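Local atomic coordinates of N6 adenine specific DNA methylase (Encephalitozoon cuniculi, PDB entry 3Q87), a protein that binds S-adenosylmethionine and, in complex with Trm112, serves as the Mtq2 catalytic subunit that methylates the translation termination factor eRF1. Residues Arg104-Thr115 against Glu131-Tyr141. Residues are numbered along the deposited sequence; the frame is centred on the assembly and turned at random.
Sequences REVIDRFVDAVT and EVLARLEERGY
Val111 lies level with Leu136 where helix 105-113 runs beside helix 131-138, nearly parallel, the axes 9.4 Å apart and crossing at -20°. At the N-terminal end Arg104, bent at chi2 and chi3, lays CD against CG2 of Val132 and turns its guanidinium across the gap. Its NH1 gives a nearly straight hydrogen bond to OE1 of Glu131 (2.9 Å), meeting the anti side of a carboxylate that stands almost perpendicular to the guanidinium, and also bonds to the carbonyl of Asn127. Arg104 NE is taken by Asp108 OD1, four residues on (2.7 Å), on the syn side, so separate edges of one guanidinium are held by acids from both segments. Arg135 comes from the opposite direction with an extended chain and stacks its guanidinium on the Asp108 carboxylate, the planes 7° apart and Asp108 OD2 3.6 Å from Arg135 CZ. This is a long salt bridge of charge alone, with no N-H aimed at the oxygen; Asp108 probably also offsets the like charges of Arg104 and Arg135. Asp112 adds a long ion pair to Arg135. Beneath this network Val111 CG1 packs on Leu136 CD2 (3.9 Å), and Ile107 meets Val132. Just past helix 131-138, Arg139 reaches across to the C-terminal end of helix 105-113: NH2 donates to Val114 O (2.6 Å) from above the carbonyl plane, NE bonds weakly to Val111 O, and Asp112 O sits over the guanidinium face. Tyr141, after the Schellman turn at Gly140, packs CE2 on Val114 CG1 (3.8 Å), its hydroxyl bonding to Val116 O. Two near-parallel helices on one face of the sheet, the first towards Phe84 and the second over strands 118-124 and 155-162, joined through strand 118-124, fit the Rossmann-like class I methyltransferase fold.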
loop_
_atom_site.group_PDB
_atom_site.type_symbol
_atom_site.label_atom_id
_atom_site.label_comp_id
_atom_site.label_asym_id
_atom_site.label_seq_id
_atom_site.Cartn_x
_atom_site.Cartn_y
_atom_site.Cartn_z
ATOM N N ARG B 104 -15.671 -10.035 -12.036
ATOM C CA ARG B 104 -15.066 -10.687 -10.869
ATOM C C ARG B 104 -13.592 -11.067 -11.002
ATOM O O ARG B 104 -12.969 -11.530 -10.039
ATOM C CB ARG B 104 -15.855 -11.947 -10.520
ATOM C CG ARG B 104 -17.091 -11.684 -9.697
ATOM C CD ARG B 104 -16.779 -11.870 -8.237
ATOM N NE ARG B 104 -16.226 -13.203 -8.027
ATOM C CZ ARG B 104 -16.960 -14.308 -7.925
ATOM N NH1 ARG B 104 -18.284 -14.243 -7.997
ATOM N NH2 ARG B 104 -16.370 -15.478 -7.744
ATOM N N GLU B 105 -13.024 -10.873 -12.178
ATOM C CA GLU B 105 -11.665 -11.342 -12.418
ATOM C C GLU B 105 -10.602 -10.713 -11.510
ATOM O O GLU B 105 -9.699 -11.411 -11.048
ATOM C CB GLU B 105 -11.300 -11.216 -13.901
ATOM C CG GLU B 105 -12.196 -12.102 -14.781
ATOM C CD GLU B 105 -11.705 -12.239 -16.214
ATOM O OE1 GLU B 105 -10.484 -12.107 -16.449
ATOM O OE2 GLU B 105 -12.542 -12.492 -17.110
ATOM N N VAL B 106 -10.694 -9.409 -11.255
ATOM C CA VAL B 106 -9.705 -8.775 -10.380
ATOM C C VAL B 106 -10.037 -9.090 -8.926
ATOM O O VAL B 106 -9.153 -9.404 -8.126
ATOM C CB VAL B 106 -9.588 -7.243 -10.611
ATOM C CG1 VAL B 106 -8.449 -6.659 -9.762
ATOM C CG2 VAL B 106 -9.327 -6.946 -12.071
ATOM N N ILE B 107 -11.321 -9.019 -8.589
ATOM C CA ILE B 107 -11.770 -9.367 -7.251
ATOM C C ILE B 107 -11.258 -10.749 -6.846
ATOM O O ILE B 107 -10.723 -10.929 -5.748
ATOM C CB ILE B 107 -13.311 -9.354 -7.166
ATOM C CG1 ILE B 107 -13.823 -7.918 -7.202
ATOM C CG2 ILE B 107 -13.799 -10.093 -5.900
ATOM C CD1 ILE B 107 -15.270 -7.791 -7.683
ATOM N N ASP B 108 -11.423 -11.713 -7.745
ATOM C CA ASP B 108 -11.048 -13.099 -7.491
ATOM C C ASP B 108 -9.538 -13.227 -7.347
ATOM O O ASP B 108 -9.053 -13.985 -6.511
ATOM C CB ASP B 108 -11.547 -14.015 -8.622
ATOM C CG ASP B 108 -13.045 -14.273 -8.552
ATOM O OD1 ASP B 108 -13.669 -13.876 -7.542
ATOM O OD2 ASP B 108 -13.598 -14.886 -9.501
ATOM N N ARG B 109 -8.793 -12.486 -8.164
ATOM C CA ARG B 109 -7.342 -12.469 -8.026
ATOM C C ARG B 109 -6.925 -11.898 -6.677
ATOM O O ARG B 109 -5.997 -12.401 -6.029
ATOM C CB ARG B 109 -6.688 -11.685 -9.167
ATOM C CG ARG B 109 -6.549 -12.498 -10.432
ATOM C CD ARG B 109 -5.971 -11.709 -11.598
ATOM N NE ARG B 109 -4.726 -11.014 -11.272
ATOM C CZ ARG B 109 -4.517 -9.723 -11.521
ATOM N NH1 ARG B 109 -5.466 -9.005 -12.113
ATOM N NH2 ARG B 109 -3.360 -9.151 -11.208
ATOM N N PHE B 110 -7.618 -10.846 -6.257
ATOM C CA PHE B 110 -7.344 -10.211 -4.974
ATOM C C PHE B 110 -7.601 -11.174 -3.815
ATOM O O PHE B 110 -6.767 -11.360 -2.947
ATOM C CB PHE B 110 -8.220 -8.960 -4.783
ATOM C CG PHE B 110 -8.192 -8.411 -3.377
ATOM C CD1 PHE B 110 -7.029 -7.865 -2.863
ATOM C CD2 PHE B 110 -9.323 -8.447 -2.570
ATOM C CE1 PHE B 110 -6.984 -7.370 -1.558
ATOM C CE2 PHE B 110 -9.291 -7.947 -1.275
ATOM C CZ PHE B 110 -8.106 -7.411 -0.763
ATOM N N VAL B 111 -8.780 -11.776 -3.809
ATOM C CA VAL B 111 -9.168 -12.669 -2.728
ATOM C C VAL B 111 -8.180 -13.830 -2.603
ATOM O O VAL B 111 -7.791 -14.221 -1.502
ATOM C CB VAL B 111 -10.596 -13.190 -2.961
ATOM C CG1 VAL B 111 -10.910 -14.349 -2.029
ATOM C CG2 VAL B 111 -11.602 -12.040 -2.806
ATOM N N ASP B 112 -7.734 -14.353 -3.737
ATOM C CA ASP B 112 -6.783 -15.454 -3.695
ATOM C C ASP B 112 -5.347 -15.099 -3.310
ATOM O O ASP B 112 -4.535 -15.989 -3.085
ATOM C CB ASP B 112 -6.828 -16.288 -4.967
ATOM C CG ASP B 112 -7.682 -17.524 -4.792
ATOM O OD1 ASP B 112 -8.925 -17.415 -4.922
ATOM O OD2 ASP B 112 -7.110 -18.596 -4.486
ATOM N N ALA B 113 -5.039 -13.815 -3.195
ATOM C CA ALA B 113 -3.695 -13.410 -2.788
ATOM C C ALA B 113 -3.637 -12.721 -1.420
ATOM O O ALA B 113 -2.555 -12.556 -0.857
ATOM C CB ALA B 113 -3.070 -12.515 -3.849
ATOM N N VAL B 114 -4.790 -12.307 -0.896
ATOM C CA VAL B 114 -4.804 -11.444 0.286
ATOM C C VAL B 114 -4.561 -12.252 1.559
ATOM O O VAL B 114 -5.123 -13.333 1.733
ATOM C CB VAL B 114 -6.127 -10.604 0.392
ATOM C CG1 VAL B 114 -7.335 -11.506 0.628
ATOM C CG2 VAL B 114 -6.017 -9.562 1.500
ATOM N N THR B 115 -3.703 -11.743 2.436
ATOM C CA THR B 115 -3.374 -12.463 3.666
ATOM C C THR B 115 -3.363 -11.570 4.902
ATOM O O THR B 115 -3.069 -12.048 5.992
ATOM C CB THR B 115 -1.997 -13.189 3.583
ATOM O OG1 THR B 115 -0.946 -12.220 3.484
ATOM C CG2 THR B 115 -1.935 -14.119 2.378
ATOM N N GLU B 131 -20.819 -15.425 -3.582
ATOM C CA GLU B 131 -19.653 -16.176 -4.033
ATOM C C GLU B 131 -18.361 -15.518 -3.535
ATOM O O GLU B 131 -17.375 -16.198 -3.257
ATOM C CB GLU B 131 -19.636 -16.296 -5.556
ATOM C CG GLU B 131 -20.783 -17.106 -6.127
ATOM C CD GLU B 131 -20.701 -17.259 -7.641
ATOM O OE1 GLU B 131 -19.691 -16.821 -8.240
ATOM O OE2 GLU B 131 -21.650 -17.819 -8.230
ATOM N N VAL B 132 -18.370 -14.194 -3.424
ATOM C CA VAL B 132 -17.214 -13.483 -2.898
ATOM C C VAL B 132 -17.034 -13.809 -1.417
ATOM O O VAL B 132 -15.940 -14.139 -0.975
ATOM C CB VAL B 132 -17.321 -11.938 -3.097
ATOM C CG1 VAL B 132 -16.049 -11.239 -2.564
ATOM C CG2 VAL B 132 -17.559 -11.590 -4.570
ATOM N N LEU B 133 -18.113 -13.713 -0.648
ATOM C CA LEU B 133 -18.061 -14.089 0.761
ATOM C C LEU B 133 -17.512 -15.501 0.942
ATOM O O LEU B 133 -16.642 -15.744 1.774
ATOM C CB LEU B 133 -19.446 -14.000 1.383
ATOM C CG LEU B 133 -20.008 -12.594 1.506
ATOM C CD1 LEU B 133 -21.444 -12.678 1.991
ATOM C CD2 LEU B 133 -19.136 -11.781 2.458
ATOM N N ALA B 134 -18.037 -16.431 0.154
ATOM C CA ALA B 134 -17.611 -17.819 0.228
ATOM C C ALA B 134 -16.112 -17.965 -0.028
ATOM O O ALA B 134 -15.401 -18.658 0.716
ATOM C CB ALA B 134 -18.416 -18.667 -0.763
ATOM N N ARG B 135 -15.624 -17.308 -1.076
ATOM C CA ARG B 135 -14.208 -17.423 -1.421
ATOM C C ARG B 135 -13.335 -16.886 -0.304
ATOM O O ARG B 135 -12.253 -17.415 -0.040
ATOM C CB ARG B 135 -13.899 -16.693 -2.725
ATOM C CG ARG B 135 -14.178 -17.512 -3.969
ATOM C CD ARG B 135 -13.751 -16.743 -5.197
ATOM N NE ARG B 135 -14.160 -17.402 -6.430
ATOM C CZ ARG B 135 -13.322 -17.826 -7.367
ATOM N NH1 ARG B 135 -12.020 -17.661 -7.221
ATOM N NH2 ARG B 135 -13.798 -18.413 -8.451
ATOM N N LEU B 136 -13.817 -15.826 0.336
ATOM C CA LEU B 136 -13.124 -15.197 1.446
ATOM C C LEU B 136 -13.075 -16.140 2.631
ATOM O O LEU B 136 -12.065 -16.225 3.316
ATOM C CB LEU B 136 -13.817 -13.886 1.836
ATOM C CG LEU B 136 -13.510 -12.677 0.952
ATOM C CD1 LEU B 136 -14.411 -11.506 1.302
ATOM C CD2 LEU B 136 -12.029 -12.279 1.063
ATOM N N GLU B 137 -14.176 -16.847 2.869
ATOM C CA GLU B 137 -14.229 -17.811 3.957
ATOM C C GLU B 137 -13.195 -18.896 3.724
ATOM O O GLU B 137 -12.487 -19.301 4.644
ATOM C CB GLU B 137 -15.621 -18.446 4.046
ATOM C CG GLU B 137 -16.718 -17.458 4.368
ATOM C CD GLU B 137 -16.519 -16.794 5.716
ATOM O OE1 GLU B 137 -15.795 -17.364 6.561
ATOM O OE2 GLU B 137 -17.092 -15.707 5.938
ATOM N N GLU B 138 -13.118 -19.364 2.482
ATOM C CA GLU B 138 -12.141 -20.372 2.100
ATOM C C GLU B 138 -10.706 -19.909 2.339
ATOM O O GLU B 138 -9.798 -20.722 2.475
ATOM C CB GLU B 138 -12.318 -20.747 0.633
ATOM C CG GLU B 138 -13.629 -21.428 0.317
ATOM C CD GLU B 138 -13.854 -21.572 -1.181
ATOM O OE1 GLU B 138 -12.859 -21.524 -1.942
ATOM O OE2 GLU B 138 -15.026 -21.732 -1.599
ATOM N N ARG B 139 -10.501 -18.599 2.383
ATOM C CA ARG B 139 -9.168 -18.051 2.556
ATOM C C ARG B 139 -8.875 -17.744 4.018
ATOM O O ARG B 139 -7.823 -17.207 4.356
ATOM C CB ARG B 139 -8.992 -16.808 1.681
ATOM C CG ARG B 139 -8.906 -17.125 0.195
ATOM C CD ARG B 139 -7.499 -17.536 -0.172
ATOM N NE ARG B 139 -6.559 -16.457 0.122
ATOM C CZ ARG B 139 -5.240 -16.610 0.199
ATOM N NH1 ARG B 139 -4.692 -17.806 0.015
ATOM N NH2 ARG B 139 -4.468 -15.565 0.470
ATOM N N GLY B 140 -9.819 -18.087 4.887
ATOM C CA GLY B 140 -9.628 -17.901 6.311
ATOM C C GLY B 140 -10.221 -16.627 6.878
ATOM O O GLY B 140 -9.928 -16.267 8.016
ATOM N N TYR B 141 -11.056 -15.935 6.108
ATOM C CA TYR B 141 -11.640 -14.698 6.623
ATOM C C TYR B 141 -13.042 -14.913 7.145
ATOM O O TYR B 141 -13.913 -15.394 6.420
ATOM C CB TYR B 141 -11.656 -13.583 5.566
ATOM C CG TYR B 141 -10.282 -13.064 5.226
ATOM C CD1 TYR B 141 -9.711 -12.039 5.957
ATOM C CD2 TYR B 141 -9.546 -13.623 4.182
ATOM C CE1 TYR B 141 -8.444 -11.577 5.666
ATOM C CE2 TYR B 141 -8.276 -13.171 3.880
ATOM C CZ TYR B 141 -7.727 -12.145 4.628
ATOM O OH TYR B 141 -6.458 -11.682 4.340
#